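Local coordinates for protein acid phosphatase (Bacillus anthracis, PDB 2I33) that probably hydrolyses phosphate monoesters at acidic pH, as a magnesium-dependent class C acid phosphatase of the HAD superfamily, at residues D65-E68 / D72-P75; K90-I95 / T128-A133; G117-Y122 / Q170-V175. All coordinates share one frame; numbering follows the deposited sequence.

Contact 1: D65-E68 / D72-P75; sequences DLDE and DNSP. With MG (magnesium ion), chain C.
Asn-73 reaches back to Asp-67 and Glu-68 of the loop that follows strand 59-64, a loop whose DLDET sequence fits the DxDx(T/V) motif of HAD phosphatases and carries the magnesium. Three hydrogen bonds join the two pieces. The amide ND2 of Asn-73 gives one N-H to Asp-67 OD1 at 2.8 Å, approaching from above the carboxylate plane, 40° out of it. Its other N-H runs nearly straight to Glu-68 OE1 at 3.1 Å, an oxygen that also bonds Tyr-219. The backbone N of Asn-73 meets the syn lone pair of Glu-68 OE2 at 2.7 Å. A bend at chi2 (47°) turns the glutamate's carboxylate toward Asn-73, where its two oxygens take a backbone and a side-chain donor of that one residue. An Asx turn leads into helix 74-83: Asp-72 OD1 accepts from Ser-74 N (2.8 Å) and from Ser-74 OG (2.7 Å).

Magnesium is held by Asp-65 OD2, Asp-67 O, Asp-180 and three waters. Asp-67 thus offers the metal its main-chain oxygen, while its carboxylate pairs with Asn-73 and with Arg-126. Asp-65 OD2 and Asp-67 O each lie 2.1 Å from the magnesium.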
ATOM      1  N   ASP A  65       0.930  12.908   8.861  1.00 27.76           N
ATOM      2  CA  ASP A  65      -0.198  13.403   8.151  1.00 28.72           C
ATOM      3  C   ASP A  65      -1.457  12.896   8.875  1.00 28.93           C
ATOM      4  O   ASP A  65      -1.372  11.968   9.672  1.00 29.38           O
ATOM      5  CB  ASP A  65      -0.097  12.819   6.736  1.00 28.56           C
ATOM      6  CG  ASP A  65      -1.259  13.098   5.915  1.00 32.89           C
ATOM      7  OD1 ASP A  65      -1.648  14.281   5.815  1.00 33.65           O
ATOM      8  OD2 ASP A  65      -1.809  12.082   5.395  1.00 38.16           O
ATOM      9  N   LEU A  66      -2.624  13.475   8.563  1.00 27.52           N
ATOM     10  CA  LEU A  66      -3.866  13.020   9.181  1.00 27.26           C
ATOM     11  C   LEU A  66      -4.661  12.160   8.240  1.00 28.19           C
ATOM     12  O   LEU A  66      -4.842  10.996   8.498  1.00 28.61           O
ATOM     13  CB  LEU A  66      -4.727  14.158   9.701  1.00 27.56           C
ATOM     14  CG  LEU A  66      -4.196  14.805  10.997  1.00 28.31           C
ATOM     15  CD1 LEU A  66      -5.013  15.969  11.384  1.00 27.84           C
ATOM     16  CD2 LEU A  66      -4.199  13.787  12.135  1.00 29.96           C
ATOM     17  N   ASP A  67      -5.116  12.739   7.142  1.00 27.68           N
ATOM     18  CA  ASP A  67      -6.080  12.048   6.283  1.00 27.73           C
ATOM     19  C   ASP A  67      -5.372  10.915   5.550  1.00 27.82           C
ATOM     20  O   ASP A  67      -4.390  11.104   4.834  1.00 28.00           O
ATOM     21  CB  ASP A  67      -6.755  13.028   5.325  1.00 28.46           C
ATOM     22  CG  ASP A  67      -7.540  14.099   6.067  1.00 28.73           C
ATOM     23  OD1 ASP A  67      -8.294  13.738   6.979  1.00 33.25           O
ATOM     24  OD2 ASP A  67      -7.357  15.316   5.772  1.00 37.14           O
ATOM     25  N   GLU A  68      -5.923   9.732   5.720  1.00 27.05           N
ATOM     26  CA  GLU A  68      -5.371   8.511   5.136  1.00 27.32           C
ATOM     27  C   GLU A  68      -4.013   8.098   5.748  1.00 27.33           C
ATOM     28  O   GLU A  68      -3.316   7.235   5.202  1.00 27.92           O
ATOM     29  CB  GLU A  68      -5.344   8.568   3.627  1.00 27.60           C
ATOM     30  CG  GLU A  68      -6.720   8.292   2.986  1.00 28.30           C
ATOM     31  CD  GLU A  68      -7.886   9.044   3.584  1.00 31.00           C
ATOM     32  OE1 GLU A  68      -8.071  10.237   3.262  1.00 31.03           O
ATOM     33  OE2 GLU A  68      -8.643   8.393   4.353  1.00 35.14           O
ATOM     34  N   ASP A  72      -9.409   7.981   8.712  1.00 27.56           N
ATOM     35  CA  ASP A  72      -9.957   7.315   7.551  1.00 28.67           C
ATOM     36  C   ASP A  72     -11.120   8.120   6.959  1.00 28.30           C
ATOM     37  O   ASP A  72     -12.195   8.190   7.541  1.00 28.43           O
ATOM     38  CB  ASP A  72     -10.434   5.942   7.971  1.00 29.15           C
ATOM     39  CG  ASP A  72     -10.932   5.112   6.824  1.00 31.63           C
ATOM     40  OD1 ASP A  72     -11.138   5.646   5.708  1.00 29.47           O
ATOM     41  OD2 ASP A  72     -11.118   3.902   7.067  1.00 32.54           O
ATOM     42  N   ASN A  73     -10.890   8.713   5.790  1.00 28.22           N
ATOM     43  CA  ASN A  73     -11.938   9.497   5.115  1.00 28.53           C
ATOM     44  C   ASN A  73     -12.583   8.756   3.992  1.00 28.76           C
ATOM     45  O   ASN A  73     -13.317   9.342   3.162  1.00 29.08           O
ATOM     46  CB  ASN A  73     -11.343  10.785   4.594  1.00 28.66           C
ATOM     47  CG  ASN A  73     -10.720  11.546   5.666  1.00 30.43           C
ATOM     48  OD1 ASN A  73     -11.402  12.116   6.520  1.00 31.51           O
ATOM     49  ND2 ASN A  73      -9.413  11.546   5.673  1.00 30.19           N
ATOM     50  N   SER A  74     -12.375   7.453   3.935  1.00 29.18           N
ATOM     51  CA  SER A  74     -12.925   6.733   2.819  1.00 28.88           C
ATOM     52  C   SER A  74     -14.466   6.839   2.731  1.00 29.42           C
ATOM     53  O   SER A  74     -14.981   6.779   1.612  1.00 30.45           O
ATOM     54  CB  SER A  74     -12.417   5.292   2.779  1.00 30.54           C
ATOM     55  OG  SER A  74     -12.868   4.604   3.897  1.00 30.83           O
ATOM     56  N   PRO A  75     -15.217   7.013   3.858  1.00 28.84           N
ATOM     57  CA  PRO A  75     -16.675   7.208   3.660  1.00 28.19           C
ATOM     58  C   PRO A  75     -17.019   8.393   2.771  1.00 27.86           C
ATOM     59  O   PRO A  75     -18.055   8.392   2.108  1.00 28.61           O
ATOM     60  CB  PRO A  75     -17.201   7.449   5.064  1.00 28.91           C
ATOM     61  CG  PRO A  75     -16.185   6.710   5.949  1.00 29.17           C
ATOM     62  CD  PRO A  75     -14.879   6.953   5.300  1.00 28.83           C
TER
HETATM   63 MG    MG C 602      -2.950  12.168   3.650  1.00 13.35          MG
HETATM   64  O   HOH W   1      -3.858  14.154   3.902  1.00 29.73           O
HETATM   65  O   HOH W   2      -1.306  13.164   2.754  1.00 19.75           O
HETATM   66  O   HOH W   3      -3.899  11.952   2.090  1.00 25.98           O

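Contact 2: K90-I95 / T128-A133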
ATOM      1  N   LYS A  90     -19.033  18.220  -0.707  1.00 23.38           N
ATOM      2  CA  LYS A  90     -19.391  17.824   0.668  1.00 23.57           C
ATOM      3  C   LYS A  90     -18.196  17.366   1.520  1.00 24.21           C
ATOM      4  O   LYS A  90     -18.348  16.721   2.553  1.00 24.77           O
ATOM      5  CB  LYS A  90     -20.565  16.827   0.627  1.00 23.63           C
ATOM      6  CG  LYS A  90     -21.827  17.490   0.138  1.00 25.71           C
ATOM      7  CD  LYS A  90     -23.065  16.636   0.273  1.00 28.74           C
ATOM      8  CE  LYS A  90     -24.305  17.478  -0.013  1.00 30.85           C
ATOM      9  NZ  LYS A  90     -25.622  16.758   0.034  1.00 35.03           N
ATOM     10  N   TRP A  91     -16.975  17.753   1.134  1.00 24.55           N
ATOM     11  CA  TRP A  91     -15.823  17.441   1.952  1.00 25.19           C
ATOM     12  C   TRP A  91     -15.891  18.190   3.281  1.00 24.84           C
ATOM     13  O   TRP A  91     -15.675  17.607   4.351  1.00 25.55           O
ATOM     14  CB  TRP A  91     -14.540  17.782   1.209  1.00 25.94           C
ATOM     15  CG  TRP A  91     -13.330  17.583   2.021  1.00 25.86           C
ATOM     16  CD1 TRP A  91     -12.529  18.545   2.534  1.00 27.59           C
ATOM     17  CD2 TRP A  91     -12.760  16.334   2.395  1.00 27.17           C
ATOM     18  NE1 TRP A  91     -11.490  17.964   3.244  1.00 28.04           N
ATOM     19  CE2 TRP A  91     -11.612  16.606   3.172  1.00 26.98           C
ATOM     20  CE3 TRP A  91     -13.114  15.009   2.172  1.00 27.83           C
ATOM     21  CZ2 TRP A  91     -10.816  15.586   3.713  1.00 28.25           C
ATOM     22  CZ3 TRP A  91     -12.330  14.020   2.687  1.00 28.53           C
ATOM     23  CH2 TRP A  91     -11.194  14.304   3.456  1.00 29.13           C
ATOM     24  N   ASP A  92     -16.202  19.475   3.240  1.00 24.85           N
ATOM     25  CA  ASP A  92     -16.305  20.236   4.486  1.00 25.66           C
ATOM     26  C   ASP A  92     -17.408  19.691   5.378  1.00 25.67           C
ATOM     27  O   ASP A  92     -17.243  19.650   6.614  1.00 25.82           O
ATOM     28  CB  ASP A  92     -16.543  21.705   4.202  1.00 25.79           C
ATOM     29  CG  ASP A  92     -15.300  22.386   3.641  1.00 27.26           C
ATOM     30  OD1 ASP A  92     -14.250  21.692   3.563  1.00 28.70           O
ATOM     31  OD2 ASP A  92     -15.416  23.599   3.308  1.00 31.54           O
ATOM     32  N   ASP A  93     -18.520  19.282   4.769  1.00 25.73           N
ATOM     33  CA  ASP A  93     -19.613  18.643   5.519  1.00 25.84           C
ATOM     34  C   ASP A  93     -19.077  17.413   6.266  1.00 25.51           C
ATOM     35  O   ASP A  93     -19.325  17.227   7.460  1.00 26.50           O
ATOM     36  CB  ASP A  93     -20.763  18.228   4.594  1.00 26.04           C
ATOM     37  CG  ASP A  93     -21.611  19.406   4.101  1.00 27.45           C
ATOM     38  OD1 ASP A  93     -21.397  20.573   4.510  1.00 30.78           O
ATOM     39  OD2 ASP A  93     -22.564  19.132   3.337  1.00 31.49           O
ATOM     40  N   TRP A  94     -18.334  16.596   5.544  1.00 24.64           N
ATOM     41  CA  TRP A  94     -17.691  15.418   6.120  1.00 25.50           C
ATOM     42  C   TRP A  94     -16.747  15.789   7.268  1.00 25.69           C
ATOM     43  O   TRP A  94     -16.824  15.221   8.373  1.00 25.81           O
ATOM     44  CB  TRP A  94     -16.926  14.697   5.023  1.00 26.08           C
ATOM     45  CG  TRP A  94     -15.994  13.662   5.533  1.00 26.34           C
ATOM     46  CD1 TRP A  94     -14.644  13.696   5.486  1.00 28.17           C
ATOM     47  CD2 TRP A  94     -16.339  12.467   6.239  1.00 26.74           C
ATOM     48  NE1 TRP A  94     -14.104  12.573   6.086  1.00 27.40           N
ATOM     49  CE2 TRP A  94     -15.125  11.820   6.591  1.00 27.76           C
ATOM     50  CE3 TRP A  94     -17.535  11.893   6.641  1.00 28.26           C
ATOM     51  CZ2 TRP A  94     -15.102  10.596   7.270  1.00 27.30           C
ATOM     52  CZ3 TRP A  94     -17.498  10.697   7.327  1.00 28.13           C
ATOM     53  CH2 TRP A  94     -16.299  10.071   7.641  1.00 28.47           C
ATOM     54  N   ILE A  95     -15.849  16.724   7.026  1.00 26.19           N
ATOM     55  CA  ILE A  95     -14.920  17.146   8.093  1.00 25.62           C
ATOM     56  C   ILE A  95     -15.672  17.619   9.334  1.00 26.12           C
ATOM     57  O   ILE A  95     -15.298  17.266  10.468  1.00 25.88           O
ATOM     58  CB  ILE A  95     -13.999  18.243   7.577  1.00 27.26           C
ATOM     59  CG1 ILE A  95     -13.061  17.663   6.512  1.00 29.06           C
ATOM     60  CG2 ILE A  95     -13.231  18.895   8.747  1.00 27.34           C
ATOM     61  CD1 ILE A  95     -12.017  16.699   6.985  1.00 33.18           C
ATOM     62  N   THR A 128      -6.876  25.508   8.173  1.00 29.33           N
ATOM     63  CA  THR A 128      -6.822  26.006   9.542  1.00 29.72           C
ATOM     64  C   THR A 128      -8.213  26.268  10.153  1.00 29.26           C
ATOM     65  O   THR A 128      -8.390  26.133  11.367  1.00 29.47           O
ATOM     66  CB  THR A 128      -5.961  27.261   9.611  1.00 29.69           C
ATOM     67  OG1 THR A 128      -6.321  28.125   8.523  1.00 30.74           O
ATOM     68  CG2 THR A 128      -4.506  26.878   9.504  1.00 30.18           C
ATOM     69  N   ASN A 129      -9.206  26.591   9.322  1.00 29.09           N
ATOM     70  CA  ASN A 129     -10.572  26.811   9.830  1.00 28.88           C
ATOM     71  C   ASN A 129     -11.337  25.517  10.124  1.00 29.13           C
ATOM     72  O   ASN A 129     -12.486  25.538  10.568  1.00 29.30           O
ATOM     73  CB  ASN A 129     -11.378  27.754   8.919  1.00 29.36           C
ATOM     74  CG  ASN A 129     -11.710  27.144   7.558  1.00 30.07           C
ATOM     75  OD1 ASN A 129     -11.554  25.950   7.336  1.00 33.44           O
ATOM     76  ND2 ASN A 129     -12.172  27.984   6.637  1.00 33.51           N
ATOM     77  N   GLN A 130     -10.666  24.391   9.909  1.00 27.56           N
ATOM     78  CA  GLN A 130     -11.196  23.086  10.263  1.00 27.84           C
ATOM     79  C   GLN A 130     -10.500  22.559  11.505  1.00 27.56           C
ATOM     80  O   GLN A 130     -10.645  21.409  11.840  1.00 26.49           O
ATOM     81  CB  GLN A 130     -11.023  22.132   9.080  1.00 28.76           C
ATOM     82  CG  GLN A 130     -11.824  22.594   7.894  1.00 29.59           C
ATOM     83  CD  GLN A 130     -11.574  21.811   6.637  1.00 31.38           C
ATOM     84  OE1 GLN A 130     -10.449  21.449   6.321  1.00 30.61           O
ATOM     85  NE2 GLN A 130     -12.648  21.573   5.879  1.00 30.87           N
ATOM     86  N   LEU A 131      -9.766  23.409  12.208  1.00 27.68           N
ATOM     87  CA  LEU A 131      -9.079  22.953  13.412  1.00 27.70           C
ATOM     88  C   LEU A 131     -10.034  22.415  14.472  1.00 27.40           C
ATOM     89  O   LEU A 131      -9.796  21.338  15.022  1.00 28.68           O
ATOM     90  CB  LEU A 131      -8.199  24.045  14.009  1.00 28.21           C
ATOM     91  CG  LEU A 131      -7.420  23.695  15.288  1.00 29.25           C
ATOM     92  CD1 LEU A 131      -6.288  22.709  15.015  1.00 30.54           C
ATOM     93  CD2 LEU A 131      -6.865  24.950  15.872  1.00 29.62           C
ATOM     94  N   ASP A 132     -11.109  23.137  14.745  1.00 28.32           N
ATOM     95  CA  ASP A 132     -12.040  22.716  15.792  1.00 28.43           C
ATOM     96  C   ASP A 132     -12.619  21.346  15.488  1.00 28.25           C
ATOM     97  O   ASP A 132     -12.616  20.472  16.350  1.00 27.93           O
ATOM     98  CB  ASP A 132     -13.138  23.769  16.012  1.00 29.50           C
ATOM     99  CG  ASP A 132     -12.621  24.998  16.736  1.00 32.13           C
ATOM    100  OD1 ASP A 132     -11.469  24.970  17.239  1.00 38.36           O
ATOM    101  OD2 ASP A 132     -13.375  25.992  16.838  1.00 35.99           O
ATOM    102  N   ALA A 133     -13.030  21.147  14.237  1.00 27.44           N
ATOM    103  CA  ALA A 133     -13.595  19.884  13.806  1.00 27.48           C
ATOM    104  C   ALA A 133     -12.532  18.791  13.865  1.00 27.13           C
ATOM    105  O   ALA A 133     -12.801  17.631  14.190  1.00 27.30           O
ATOM    106  CB  ALA A 133     -14.104  20.010  12.396  1.00 27.37           C
TER
HETATM  107  O   HOH W   4      -9.810  19.843   4.297  1.00 24.09           O
HETATM  108  O   HOH W   5     -15.218  22.032   7.300  1.00 31.16           O
HETATM  109  O   HOH W   6     -12.932  16.350  11.502  1.00 23.28           O
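In the long connection between strands 59-64 and 119-125 lies helix 91-97, and the start of helix 131-141, which joins strands 119-125 and 151-154 of the parallel sheet, meets it along the side carrying Asp-92 and Ile-95. The contact shows how a small apolar touch can be extended by water. Its centre is Gln-130, the N-cap residue of the second helix. With CG beside the backbone N (chi1 -64°) and the chain extended beyond it, the glutamine stretches across to the first helix, passing Ile-95 at about a right angle. The methyl CG2 of Ile-95 rests 3.9 Å from CB of Gln-130, and the same methyl lies equally near CB of Ala-133, so a single branch serves both partners. Ala-133 CB also packs against the main-chain oxygen of Ile-95.

At the far end of the glutamine, NE2 comes within 2.8 Å of Asp-92 OD1, with amide and carboxylate planes 80° apart. The other oxygen of that carboxylate pairs with Lys-127, whose backbone N also bonds OE1 of Gln-130. Two waters extend the polar contact. One accepts from Trp-91 NE1 at 2.7 Å, lying in the plane of the indole at its edge, and donates to Gln-130 OE1, also at 2.7 Å. Another accepts from Gln-130 NE2 at 3.0 Å. Ile-95 CG1 lies over one face of the indole, 3.6 Å above its plane and offset toward the rim.

Beyond the contact, Trp-91 meets the rings of His-76 and Tyr-87 edge-to-face, and Trp-94 leans on Pro-75 of helix 74-83 and meets Phe-249 of the second subunit. Behind the other segment, Leu-131 packs on Ile-151 and Leu-153 of strand 151-154, an edge strand of the parallel sheet within the chain.

Contact 3: G117-Y122 / Q170-V175; sequences GVDIYY and QTHDIV
A buried histidine-carboxylate hydrogen bond, joined by an aromatic edge-to-face pair, links the beginnings of two strands of the central parallel sheet. His-172 stands at the junction of helix 162-171 and strand 172-179; Asp-119 and Tyr-121 lie on strand 119-125. NE2 of His-172 donates to Asp-119 OD2 at 2.7 Å, close to the imidazole plane and onto the anti lone pair of the carboxylate, whose plane is turned 61° from the ring. The same oxygen forms a salt bridge with Lys-59, so it is shared between two donors.

The two strands are not neighbours. In the Rossmann-like sheet of the HAD fold, strand 59-64 runs between them, bonded through its backbone to Asp-119 and Tyr-121, and the side chains bridge over it, with His-172 touching Lys-59 and Ala-61 on the way. This explains the 8.2 Å that still separates CA of Asp-119 from CA of His-172.

Tyr-121 comes at one face of the imidazole edge-first, its ring centroid 5.1 Å from that of His-172 and the planes 68° apart. CE2 of the tyrosine sits over the centre of the imidazole, and its OH reaches within 3.0 Å of His-172 CE1. The ring of Tyr-121 also stacks with His-150. The imidazole's rotation is fixed from its other nitrogen as well: ND1 of His-172 and OG1 of Thr-171 share a hydrogen bond of 2.7 Å.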
ATOM      1  N   GLY A 117       7.542   9.953  25.907  1.00 27.64           N
ATOM      2  CA  GLY A 117       7.830  11.355  26.059  1.00 28.14           C
ATOM      3  C   GLY A 117       8.137  12.081  24.763  1.00 28.21           C
ATOM      4  O   GLY A 117       8.690  13.195  24.790  1.00 28.86           O
ATOM      5  N   VAL A 118       7.778  11.459  23.649  1.00 28.43           N
ATOM      6  CA  VAL A 118       8.056  11.988  22.324  1.00 28.14           C
ATOM      7  C   VAL A 118       6.861  12.841  21.895  1.00 28.24           C
ATOM      8  O   VAL A 118       5.703  12.392  21.926  1.00 30.18           O
ATOM      9  CB  VAL A 118       8.321  10.846  21.315  1.00 28.21           C
ATOM     10  CG1 VAL A 118       8.415  11.367  19.871  1.00 28.48           C
ATOM     11  CG2 VAL A 118       9.576  10.058  21.695  1.00 28.53           C
ATOM     12  N   ASP A 119       7.154  14.048  21.451  1.00 27.80           N
ATOM     13  CA  ASP A 119       6.129  14.924  20.929  1.00 27.28           C
ATOM     14  C   ASP A 119       5.622  14.475  19.561  1.00 27.33           C
ATOM     15  O   ASP A 119       6.373  13.991  18.719  1.00 27.15           O
ATOM     16  CB  ASP A 119       6.629  16.374  20.837  1.00 26.99           C
ATOM     17  CG  ASP A 119       6.631  17.087  22.187  1.00 29.39           C
ATOM     18  OD1 ASP A 119       5.734  16.773  23.009  1.00 30.01           O
ATOM     19  OD2 ASP A 119       7.504  17.978  22.403  1.00 29.83           O
ATOM     20  N   ILE A 120       4.324  14.653  19.363  1.00 26.30           N
ATOM     21  CA  ILE A 120       3.663  14.308  18.114  1.00 26.82           C
ATOM     22  C   ILE A 120       3.187  15.579  17.446  1.00 26.51           C
ATOM     23  O   ILE A 120       2.551  16.426  18.082  1.00 27.31           O
ATOM     24  CB  ILE A 120       2.446  13.422  18.409  1.00 26.50           C
ATOM     25  CG1 ILE A 120       2.929  12.129  19.089  1.00 28.53           C
ATOM     26  CG2 ILE A 120       1.632  13.157  17.151  1.00 28.09           C
ATOM     27  CD1 ILE A 120       1.834  11.393  19.806  1.00 28.85           C
ATOM     28  N   TYR A 121       3.480  15.715  16.151  1.00 26.76           N
ATOM     29  CA  TYR A 121       2.925  16.797  15.342  1.00 26.66           C
ATOM     30  C   TYR A 121       2.137  16.234  14.207  1.00 27.48           C
ATOM     31  O   TYR A 121       2.631  15.421  13.443  1.00 27.24           O
ATOM     32  CB  TYR A 121       4.001  17.727  14.842  1.00 27.46           C
ATOM     33  CG  TYR A 121       4.569  18.382  16.055  1.00 26.70           C
ATOM     34  CD1 TYR A 121       3.937  19.470  16.627  1.00 26.72           C
ATOM     35  CD2 TYR A 121       5.670  17.838  16.707  1.00 28.58           C
ATOM     36  CE1 TYR A 121       4.418  20.033  17.801  1.00 27.68           C
ATOM     37  CE2 TYR A 121       6.154  18.378  17.850  1.00 29.11           C
ATOM     38  CZ  TYR A 121       5.537  19.473  18.402  1.00 27.68           C
ATOM     39  OH  TYR A 121       6.056  20.005  19.562  1.00 30.67           O
ATOM     40  N   TYR A 122       0.875  16.624  14.171  1.00 27.24           N
ATOM     41  CA  TYR A 122      -0.015  16.246  13.082  1.00 27.23           C
ATOM     42  C   TYR A 122       0.038  17.378  12.066  1.00 27.02           C
ATOM     43  O   TYR A 122      -0.589  18.409  12.253  1.00 28.74           O
ATOM     44  CB  TYR A 122      -1.449  16.059  13.566  1.00 26.67           C
ATOM     45  CG  TYR A 122      -1.599  15.093  14.719  1.00 26.78           C
ATOM     46  CD1 TYR A 122      -1.611  13.742  14.511  1.00 27.84           C
ATOM     47  CD2 TYR A 122      -1.727  15.552  16.035  1.00 24.39           C
ATOM     48  CE1 TYR A 122      -1.764  12.855  15.545  1.00 26.68           C
ATOM     49  CE2 TYR A 122      -1.861  14.674  17.073  1.00 26.00           C
ATOM     50  CZ  TYR A 122      -1.887  13.324  16.825  1.00 27.46           C
ATOM     51  OH  TYR A 122      -2.035  12.434  17.859  1.00 27.90           O
ATOM     52  N   GLN A 170      12.772  23.042  14.145  1.00 32.93           N
ATOM     53  CA  GLN A 170      13.434  24.086  14.916  1.00 33.00           C
ATOM     54  C   GLN A 170      13.603  23.662  16.375  1.00 33.49           C
ATOM     55  O   GLN A 170      14.609  23.943  16.979  1.00 33.27           O
ATOM     56  CB  GLN A 170      12.655  25.402  14.893  1.00 33.76           C
ATOM     57  CG  GLN A 170      12.506  26.035  13.515  1.00 34.08           C
ATOM     58  CD  GLN A 170      11.917  27.434  13.583  1.00 34.82           C
ATOM     59  OE1 GLN A 170      11.941  28.093  14.656  1.00 37.89           O
ATOM     60  NE2 GLN A 170      11.375  27.904  12.433  1.00 36.32           N
ATOM     61  N   THR A 171      12.611  22.960  16.920  1.00 32.58           N
ATOM     62  CA  THR A 171      12.579  22.659  18.349  1.00 33.40           C
ATOM     63  C   THR A 171      12.750  21.179  18.629  1.00 32.43           C
ATOM     64  O   THR A 171      13.036  20.772  19.753  1.00 33.32           O
ATOM     65  CB  THR A 171      11.252  23.135  18.919  1.00 32.77           C
ATOM     66  OG1 THR A 171      10.187  22.703  18.067  1.00 37.34           O
ATOM     67  CG2 THR A 171      11.264  24.687  19.024  1.00 33.62           C
ATOM     68  N   HIS A 172      12.556  20.381  17.596  1.00 31.89           N
ATOM     69  CA  HIS A 172      12.574  18.953  17.752  1.00 30.71           C
ATOM     70  C   HIS A 172      13.452  18.340  16.702  1.00 30.85           C
ATOM     71  O   HIS A 172      13.651  18.898  15.626  1.00 31.36           O
ATOM     72  CB  HIS A 172      11.155  18.411  17.628  1.00 31.51           C
ATOM     73  CG  HIS A 172      10.249  18.869  18.720  1.00 31.99           C
ATOM     74  ND1 HIS A 172       9.750  20.158  18.791  1.00 33.49           N
ATOM     75  CD2 HIS A 172       9.774  18.222  19.810  1.00 32.53           C
ATOM     76  CE1 HIS A 172       9.018  20.286  19.886  1.00 34.28           C
ATOM     77  NE2 HIS A 172       9.003  19.119  20.511  1.00 34.32           N
ATOM     78  N   ASP A 173      13.991  17.171  17.012  1.00 29.13           N
ATOM     79  CA  ASP A 173      14.615  16.364  15.993  1.00 29.37           C
ATOM     80  C   ASP A 173      13.560  15.399  15.554  1.00 28.92           C
ATOM     81  O   ASP A 173      13.152  14.533  16.307  1.00 28.24           O
ATOM     82  CB  ASP A 173      15.817  15.618  16.525  1.00 30.07           C
ATOM     83  CG  ASP A 173      17.026  16.501  16.671  1.00 32.08           C
ATOM     84  OD1 ASP A 173      17.131  17.545  15.977  1.00 35.84           O
ATOM     85  OD2 ASP A 173      17.877  16.167  17.515  1.00 35.88           O
ATOM     86  N   ILE A 174      13.069  15.579  14.339  1.00 28.42           N
ATOM     87  CA  ILE A 174      11.977  14.760  13.874  1.00 28.01           C
ATOM     88  C   ILE A 174      12.590  13.457  13.483  1.00 27.74           C
ATOM     89  O   ILE A 174      13.381  13.403  12.555  1.00 29.83           O
ATOM     90  CB  ILE A 174      11.242  15.362  12.684  1.00 27.66           C
ATOM     91  CG1 ILE A 174      10.741  16.773  13.052  1.00 28.22           C
ATOM     92  CG2 ILE A 174      10.098  14.434  12.276  1.00 26.37           C
ATOM     93  CD1 ILE A 174      10.231  17.573  11.840  1.00 27.76           C
ATOM     94  N   VAL A 175      12.252  12.396  14.193  1.00 26.46           N
ATOM     95  CA  VAL A 175      12.926  11.149  13.915  1.00 26.94           C
ATOM     96  C   VAL A 175      12.194  10.276  12.906  1.00 27.17           C
ATOM     97  O   VAL A 175      12.788   9.332  12.364  1.00 28.17           O
ATOM     98  CB  VAL A 175      13.204  10.358  15.199  1.00 27.21           C
ATOM     99  CG1 VAL A 175      14.137  11.131  16.117  1.00 27.92           C
ATOM    100  CG2 VAL A 175      11.912  10.014  15.917  1.00 28.06           C
TER

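In the fold
Read together, the three contacts run from the metal site outward. Contact 1 holds two of the three aspartates of the magnesium site, Asp-65 and Asp-67. Contact 2, its centre 12 Å away, touches it directly: Asn-73 OD1 is probably hydrogen-bonded to Trp-94 NE1 at 2.8 Å, and Asn-73 CG packs on Trp-91 CH2 at 3.6 Å. The side chain of Ile-95 lies about 11 Å from the magnesium. Contact 3 is centred about 22 Å from contact 1, toward the opposite end of the strands, yet Leu-66 CD2 meets Tyr-122 CD1 at 3.5 Å. Contacts 2 and 3 do not touch, their nearest atoms about 8 Å and their centres about 25 Å apart, but strand 119-125 is followed in the chain by helix 131-141.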